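PDB 2YZI: CBS domain-containing protein from Pyrococcus horikoshii, which is of unknown function but, as a tandem pair of CBS domains, probably serves as a regulatory module that may bind adenosyl nucleotides. Local coordinates for residues B[18-23]-B[39-44]; B[49-54]-B[76-81]. All coordinates share one frame; numbering follows the deposited sequence.

How the contacts relate
Contacts 1 and 2 lie on the same small mixed sheet of the first CBS domain, with centres about 8 Å apart. Contact 1 joins strand 19-20 to strand 40-44, and contact 2 lays the loop 76-81 along strand 50-55. Strands 40-44 and 50-55 are antiparallel neighbours, so the order runs 18-23, 39-44, 49-54, 76-81. Val43 ties the two together: its O lies 2.7 Å from Val51 N and its N 2.9 Å from Gly52 O, both probable hydrogen bonds. Val51 and Gly52 both face Val43 in a classic beta bulge. Met78 of contact 2 also touches the Val43 side chain. No ligand is identified at either contact.

Contact 1. Residues B[18-23]-B[39-44]; sequences LGVKPS and GSLVVI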
ATOM      1  N   LEU B  18      -6.352   0.872  13.776  1.00 29.41           N
ATOM      2  CA  LEU B  18      -6.055   1.991  14.654  1.00 28.42           C
ATOM      3  C   LEU B  18      -6.819   3.264  14.360  1.00 28.21           C
ATOM      4  O   LEU B  18      -7.100   3.590  13.213  1.00 28.18           O
ATOM      5  CB  LEU B  18      -4.554   2.293  14.658  1.00 27.59           C
ATOM      6  CG  LEU B  18      -3.710   1.281  15.435  1.00 29.21           C
ATOM      7  CD1 LEU B  18      -3.570  -0.002  14.623  1.00 29.14           C
ATOM      8  CD2 LEU B  18      -2.353   1.867  15.734  1.00 28.06           C
ATOM      9  N   GLY B  19      -7.147   3.982  15.423  1.00 27.90           N
ATOM     10  CA  GLY B  19      -7.876   5.223  15.282  1.00 27.38           C
ATOM     11  C   GLY B  19      -7.167   6.392  15.934  1.00 26.22           C
ATOM     12  O   GLY B  19      -6.342   6.221  16.834  1.00 27.31           O
ATOM     13  N   VAL B  20      -7.478   7.587  15.452  1.00 24.74           N
ATOM     14  CA  VAL B  20      -6.915   8.809  15.996  1.00 24.79           C
ATOM     15  C   VAL B  20      -8.082   9.769  16.162  1.00 24.62           C
ATOM     16  O   VAL B  20      -9.132   9.578  15.553  1.00 25.08           O
ATOM     17  CB  VAL B  20      -5.870   9.436  15.040  1.00 25.16           C
ATOM     18  CG1 VAL B  20      -4.669   8.504  14.895  1.00 26.35           C
ATOM     19  CG2 VAL B  20      -6.496   9.713  13.678  1.00 23.56           C
ATOM     20  N   LYS B  21      -7.915  10.784  16.996  1.00 24.31           N
ATOM     21  CA  LYS B  21      -8.981  11.753  17.182  1.00 24.22           C
ATOM     22  C   LYS B  21      -8.916  12.749  16.023  1.00 23.99           C
ATOM     23  O   LYS B  21      -7.907  12.827  15.319  1.00 22.79           O
ATOM     24  CB  LYS B  21      -8.826  12.469  18.526  1.00 26.30           C
ATOM     25  CG  LYS B  21      -9.034  11.562  19.723  1.00 28.75           C
ATOM     26  CD  LYS B  21      -9.065  12.353  21.018  1.00 33.95           C
ATOM     27  CE  LYS B  21      -9.365  11.456  22.211  1.00 37.47           C
ATOM     28  NZ  LYS B  21     -10.661  10.739  22.055  1.00 40.00           N
ATOM     29  N   PRO B  22      -9.994  13.511  15.803  1.00 22.90           N
ATOM     30  CA  PRO B  22     -10.051  14.499  14.718  1.00 22.75           C
ATOM     31  C   PRO B  22      -8.980  15.574  14.818  1.00 23.54           C
ATOM     32  O   PRO B  22      -8.515  16.088  13.799  1.00 23.28           O
ATOM     33  CB  PRO B  22     -11.454  15.089  14.848  1.00 21.93           C
ATOM     34  CG  PRO B  22     -12.230  13.976  15.475  1.00 23.30           C
ATOM     35  CD  PRO B  22     -11.284  13.437  16.505  1.00 22.48           C
ATOM     36  N   SER B  23      -8.596  15.913  16.044  1.00 23.21           N
ATOM     37  CA  SER B  23      -7.589  16.948  16.275  1.00 23.94           C
ATOM     38  C   SER B  23      -6.148  16.458  16.070  1.00 24.76           C
ATOM     39  O   SER B  23      -5.215  17.252  16.076  1.00 24.94           O
ATOM     40  CB  SER B  23      -7.741  17.525  17.689  1.00 23.29           C
ATOM     41  OG  SER B  23      -7.371  16.581  18.676  1.00 23.47           O
ATOM     42  N   GLY B  39      -1.523   1.165   6.630  1.00 24.21           N
ATOM     43  CA  GLY B  39      -1.642   2.157   5.578  1.00 22.05           C
ATOM     44  C   GLY B  39      -2.810   3.112   5.727  1.00 21.56           C
ATOM     45  O   GLY B  39      -2.960   4.047   4.938  1.00 22.16           O
ATOM     46  N   SER B  40      -3.627   2.898   6.749  1.00 20.33           N
ATOM     47  CA  SER B  40      -4.793   3.736   6.958  1.00 18.87           C
ATOM     48  C   SER B  40      -5.149   3.899   8.421  1.00 18.59           C
ATOM     49  O   SER B  40      -4.612   3.222   9.289  1.00 19.16           O
ATOM     50  CB  SER B  40      -6.004   3.156   6.204  1.00 18.91           C
ATOM     51  OG  SER B  40      -6.342   1.862   6.675  1.00 18.06           O
ATOM     52  N   LEU B  41      -6.073   4.810   8.673  1.00 16.79           N
ATOM     53  CA  LEU B  41      -6.543   5.101  10.013  1.00 15.71           C
ATOM     54  C   LEU B  41      -7.986   5.582   9.948  1.00 16.32           C
ATOM     55  O   LEU B  41      -8.380   6.253   8.996  1.00 13.04           O
ATOM     56  CB  LEU B  41      -5.687   6.206  10.644  1.00 15.22           C
ATOM     57  CG  LEU B  41      -4.214   5.949  10.984  1.00 14.15           C
ATOM     58  CD1 LEU B  41      -3.570   7.254  11.415  1.00 12.10           C
ATOM     59  CD2 LEU B  41      -4.104   4.913  12.102  1.00 15.55           C
ATOM     60  N   VAL B  42      -8.772   5.210  10.954  1.00 14.93           N
ATOM     61  CA  VAL B  42     -10.142   5.682  11.060  1.00 16.14           C
ATOM     62  C   VAL B  42     -10.031   6.805  12.078  1.00 15.90           C
ATOM     63  O   VAL B  42      -9.094   6.828  12.873  1.00 14.79           O
ATOM     64  CB  VAL B  42     -11.097   4.610  11.622  1.00 16.55           C
ATOM     65  CG1 VAL B  42     -11.327   3.520  10.589  1.00 17.91           C
ATOM     66  CG2 VAL B  42     -10.519   4.023  12.909  1.00 17.63           C
ATOM     67  N   VAL B  43     -10.970   7.735  12.051  1.00 16.93           N
ATOM     68  CA  VAL B  43     -10.978   8.852  12.986  1.00 16.07           C
ATOM     69  C   VAL B  43     -12.213   8.717  13.865  1.00 17.70           C
ATOM     70  O   VAL B  43     -13.324   8.558  13.359  1.00 19.00           O
ATOM     71  CB  VAL B  43     -11.032  10.191  12.239  1.00 14.86           C
ATOM     72  CG1 VAL B  43     -10.934  11.355  13.239  1.00 15.04           C
ATOM     73  CG2 VAL B  43      -9.909  10.245  11.208  1.00 13.43           C
ATOM     74  N   ILE B  44     -12.019   8.784  15.179  1.00 18.90           N
ATOM     75  CA  ILE B  44     -13.118   8.622  16.127  1.00 19.68           C
ATOM     76  C   ILE B  44     -13.410   9.883  16.936  1.00 19.29           C
ATOM     77  O   ILE B  44     -12.488  10.537  17.417  1.00 19.02           O
ATOM     78  CB  ILE B  44     -12.803   7.462  17.097  1.00 20.79           C
ATOM     79  CG1 ILE B  44     -12.774   6.142  16.329  1.00 23.03           C
ATOM     80  CG2 ILE B  44     -13.820   7.392  18.200  1.00 20.70           C
ATOM     81  CD1 ILE B  44     -11.607   6.012  15.388  1.00 25.54           C
TER
HETATM   82  O   HOH W   1      -5.617   1.093  11.268  1.00 38.08           O
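Val20 and Leu41 meet through one methyl each, Val20 CG1 lying 3.9 Å from Leu41 CD1. The two side chains cross at about a right angle. Val20 has CG1 anti to its carbonyl carbon (chi1 -65°), and this branch is the one that reaches Leu41. Its other methyl, CG2, comes near Val43 CG2 on the same face of the sheet. Leu32 of helix 26-35 packs on Val20, and Ala29 and Met33 pack on Leu41, so both side chains lie under that helix.

The second methyl of Leu41, CD2, packs on Leu18. Leu41 CD2 sits 3.7 Å from Leu18 CB and also touches Leu18 O. A water bridges here, accepting from Leu18 N and donating to Ser40 O.

Gly19 with Val42 and Val20 with Val43 form parallel bridges. Val42 N donates to Leu18 O at 3.2 Å, and Val20 N donates to Val42 O at 3.1 Å. Ile44 N then donates to Val20 O at 3.0 Å. Val42 is thus gripped through both its N and its O.

Ile44 CD1 reaches back to Gly19 CA at 3.8 Å, and the methyl lies where a CB of Gly19 would point. Past the paired residues, Pro22 CG rests on Val43 CG1 at 3.7 Å.

The two strands and helix 26-35 between them form a beta-alpha-beta unit, a characteristic part of the CBS domain fold.

Contact 2. Residues B[49-54]-B[76-81]; sequences NVVGFF and RIMTRN
Phe53 and Thr79 form a single antiparallel bridge, a hydrogen-bonded pair, between the outer strand of the first CBS domain's sheet and the loop 76-81. Two donors of one residue converge on Phe53 O. Thr79 N donates to Phe53 O at 2.8 Å, nearly along the C=O axis. Thr79 OG1 donates to Phe53 O at 2.7 Å from above the carbonyl plane, 48° out of it. The hydroxyl gets there because OG1 sits between the backbone N and the carbonyl carbon (chi1 50°). The return bond, Phe53 N to Thr79 O, is weak, 3.1 Å long and bent to 130° at the hydrogen. An alanine in place of Thr79 has no hydroxyl and would probably leave Phe53 O with the backbone N-H as its one donor from this loop.

The Phe53 and Thr79 side chains lie side by side, with OG1 at the edge of the Phe53 ring. Phe54 crosses Met78 obliquely, its CD2 4.2 Å from Met78 CB.

The extended chain of Met78, a selenomethionine, carries Met78 SE to 3.9 Å from Gly52 CA, on the side where a CB would point. The Arg80 guanidinium has Met78 CG over the centre of one face, 4.3 Å above its plane.

Further out, Arg62 of helix 56-64 bonds to Ile77 O through NH1 and touches Thr79. Ile59 of that helix packs on Phe54 and Ile77. Met78 CE lies 3.4 Å from Val51 O.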
ATOM      1  N   ASN B  49     -17.258   7.081  18.180  1.00 22.73           N
ATOM      2  CA  ASN B  49     -17.767   6.673  16.879  1.00 22.19           C
ATOM      3  C   ASN B  49     -16.904   7.120  15.718  1.00 20.92           C
ATOM      4  O   ASN B  49     -16.243   8.152  15.788  1.00 23.47           O
ATOM      5  CB  ASN B  49     -19.193   7.192  16.697  1.00 23.08           C
ATOM      6  CG  ASN B  49     -20.067   6.905  17.903  1.00 23.85           C
ATOM      7  OD1 ASN B  49     -20.026   5.815  18.463  1.00 25.75           O
ATOM      8  ND2 ASN B  49     -20.867   7.885  18.305  1.00 23.56           N
ATOM      9  N   VAL B  50     -16.910   6.333  14.648  1.00 18.55           N
ATOM     10  CA  VAL B  50     -16.120   6.676  13.482  1.00 16.76           C
ATOM     11  C   VAL B  50     -16.722   7.872  12.763  1.00 16.76           C
ATOM     12  O   VAL B  50     -17.896   7.863  12.376  1.00 17.67           O
ATOM     13  CB  VAL B  50     -16.018   5.515  12.484  1.00 16.49           C
ATOM     14  CG1 VAL B  50     -15.157   5.944  11.296  1.00 11.94           C
ATOM     15  CG2 VAL B  50     -15.429   4.288  13.162  1.00 13.55           C
ATOM     16  N   VAL B  51     -15.904   8.902  12.603  1.00 16.43           N
ATOM     17  CA  VAL B  51     -16.317  10.120  11.937  1.00 16.09           C
ATOM     18  C   VAL B  51     -15.543  10.295  10.649  1.00 14.89           C
ATOM     19  O   VAL B  51     -15.884  11.135   9.829  1.00 15.45           O
ATOM     20  CB  VAL B  51     -16.067  11.342  12.828  1.00 18.13           C
ATOM     21  CG1 VAL B  51     -17.062  11.354  13.993  1.00 19.19           C
ATOM     22  CG2 VAL B  51     -14.643  11.301  13.358  1.00 18.59           C
ATOM     23  N   GLY B  52     -14.498   9.499  10.467  1.00 14.78           N
ATOM     24  CA  GLY B  52     -13.709   9.623   9.261  1.00 15.00           C
ATOM     25  C   GLY B  52     -12.781   8.463   8.975  1.00 16.38           C
ATOM     26  O   GLY B  52     -12.720   7.499   9.729  1.00 15.47           O
ATOM     27  N   PHE B  53     -12.037   8.584   7.883  1.00 16.89           N
ATOM     28  CA  PHE B  53     -11.114   7.549   7.445  1.00 16.76           C
ATOM     29  C   PHE B  53     -10.144   8.174   6.448  1.00 17.29           C
ATOM     30  O   PHE B  53     -10.526   9.077   5.685  1.00 18.02           O
ATOM     31  CB  PHE B  53     -11.902   6.441   6.741  1.00 16.67           C
ATOM     32  CG  PHE B  53     -11.050   5.339   6.186  1.00 17.10           C
ATOM     33  CD1 PHE B  53     -10.643   4.279   6.994  1.00 16.87           C
ATOM     34  CD2 PHE B  53     -10.679   5.342   4.838  1.00 16.58           C
ATOM     35  CE1 PHE B  53      -9.884   3.240   6.470  1.00 16.06           C
ATOM     36  CE2 PHE B  53      -9.922   4.306   4.306  1.00 14.23           C
ATOM     37  CZ  PHE B  53      -9.523   3.252   5.125  1.00 13.92           C
ATOM     38  N   PHE B  54      -8.900   7.701   6.447  1.00 16.31           N
ATOM     39  CA  PHE B  54      -7.906   8.217   5.512  1.00 16.17           C
ATOM     40  C   PHE B  54      -6.684   7.304   5.376  1.00 16.82           C
ATOM     41  O   PHE B  54      -6.324   6.558   6.290  1.00 16.29           O
ATOM     42  CB  PHE B  54      -7.486   9.643   5.903  1.00 14.43           C
ATOM     43  CG  PHE B  54      -6.626   9.717   7.135  1.00 16.47           C
ATOM     44  CD1 PHE B  54      -5.254   9.488   7.056  1.00 15.10           C
ATOM     45  CD2 PHE B  54      -7.188  10.043   8.375  1.00 14.44           C
ATOM     46  CE1 PHE B  54      -4.450   9.587   8.195  1.00 16.50           C
ATOM     47  CE2 PHE B  54      -6.394  10.145   9.520  1.00 16.78           C
ATOM     48  CZ  PHE B  54      -5.023   9.918   9.434  1.00 17.07           C
ATOM     49  N   ARG B  76      -9.009  17.715   8.381  1.00 25.12           N
ATOM     50  CA  ARG B  76      -8.990  18.492   7.152  1.00 26.84           C
ATOM     51  C   ARG B  76      -8.709  17.710   5.874  1.00 26.24           C
ATOM     52  O   ARG B  76      -8.872  18.248   4.779  1.00 25.25           O
ATOM     53  CB  ARG B  76      -7.971  19.624   7.284  1.00 29.38           C
ATOM     54  CG  ARG B  76      -8.348  20.647   8.327  1.00 34.22           C
ATOM     55  CD  ARG B  76      -7.364  21.798   8.375  1.00 38.40           C
ATOM     56  NE  ARG B  76      -7.137  22.393   7.059  1.00 42.00           N
ATOM     57  CZ  ARG B  76      -8.098  22.765   6.218  1.00 43.39           C
ATOM     58  NH1 ARG B  76      -9.375  22.604   6.548  1.00 43.99           N
ATOM     59  NH2 ARG B  76      -7.781  23.302   5.044  1.00 43.13           N
ATOM     60  N   ILE B  77      -8.296  16.451   6.009  1.00 25.05           N
ATOM     61  CA  ILE B  77      -7.986  15.632   4.844  1.00 26.03           C
ATOM     62  C   ILE B  77      -8.660  14.273   4.827  1.00 27.24           C
ATOM     63  O   ILE B  77      -8.474  13.506   3.884  1.00 25.86           O
ATOM     64  CB  ILE B  77      -6.475  15.374   4.718  1.00 26.10           C
ATOM     65  CG1 ILE B  77      -5.970  14.609   5.941  1.00 26.30           C
ATOM     66  CG2 ILE B  77      -5.748  16.678   4.538  1.00 27.59           C
ATOM     67  CD1 ILE B  77      -4.606  13.991   5.754  1.00 27.01           C
HETATM   68  N   MSE B  78      -9.429  13.964   5.865  1.00 29.34           N
HETATM   69  CA  MSE B  78     -10.109  12.674   5.941  1.00 25.72           C
HETATM   70  C   MSE B  78     -11.365  12.606   5.078  1.00 24.95           C
HETATM   71  O   MSE B  78     -11.969  13.631   4.772  1.00 23.17           O
HETATM   72  CB  MSE B  78     -10.487  12.369   7.390  1.00 24.68           C
HETATM   73  CG  MSE B  78     -11.560  13.268   7.944  1.00 25.86           C
HETATM   74 SE   MSE B  78     -11.841  12.944   9.824  1.00 27.54          SE
HETATM   75  CE  MSE B  78     -13.652  13.669   9.970  1.00 24.90           C
ATOM     76  N   THR B  79     -11.740  11.391   4.682  1.00 23.95           N
ATOM     77  CA  THR B  79     -12.943  11.171   3.880  1.00 26.13           C
ATOM     78  C   THR B  79     -14.029  10.854   4.891  1.00 25.08           C
ATOM     79  O   THR B  79     -13.788  10.116   5.846  1.00 27.19           O
ATOM     80  CB  THR B  79     -12.789   9.977   2.900  1.00 26.57           C
ATOM     81  OG1 THR B  79     -12.302   8.828   3.604  1.00 31.16           O
ATOM     82  CG2 THR B  79     -11.828  10.323   1.788  1.00 28.02           C
ATOM     83  N   ARG B  80     -15.221  11.399   4.689  1.00 23.40           N
ATOM     84  CA  ARG B  80     -16.294  11.192   5.646  1.00 22.18           C
ATOM     85  C   ARG B  80     -17.401  10.182   5.319  1.00 23.36           C
ATOM     86  O   ARG B  80     -18.560  10.362   5.693  1.00 23.02           O
ATOM     87  CB  ARG B  80     -16.896  12.548   6.020  1.00 20.37           C
ATOM     88  CG  ARG B  80     -15.900  13.486   6.704  1.00 18.17           C
ATOM     89  CD  ARG B  80     -16.575  14.802   7.128  1.00 17.92           C
ATOM     90  NE  ARG B  80     -15.709  15.635   7.956  1.00 17.22           N
ATOM     91  CZ  ARG B  80     -14.655  16.304   7.505  1.00 17.49           C
ATOM     92  NH1 ARG B  80     -14.330  16.243   6.222  1.00 14.72           N
ATOM     93  NH2 ARG B  80     -13.933  17.040   8.336  1.00 15.66           N
ATOM     94  N   ASN B  81     -17.037   9.122   4.613  1.00 23.05           N
ATOM     95  CA  ASN B  81     -17.960   8.033   4.320  1.00 24.45           C
ATOM     96  C   ASN B  81     -17.043   6.842   4.146  1.00 24.73           C
ATOM     97  O   ASN B  81     -15.913   6.997   3.689  1.00 25.71           O
ATOM     98  CB  ASN B  81     -18.797   8.281   3.061  1.00 25.33           C
ATOM     99  CG  ASN B  81     -17.963   8.589   1.854  1.00 27.38           C
ATOM    100  OD1 ASN B  81     -17.528   9.721   1.666  1.00 29.13           O
ATOM    101  ND2 ASN B  81     -17.721   7.581   1.029  1.00 27.91           N
TER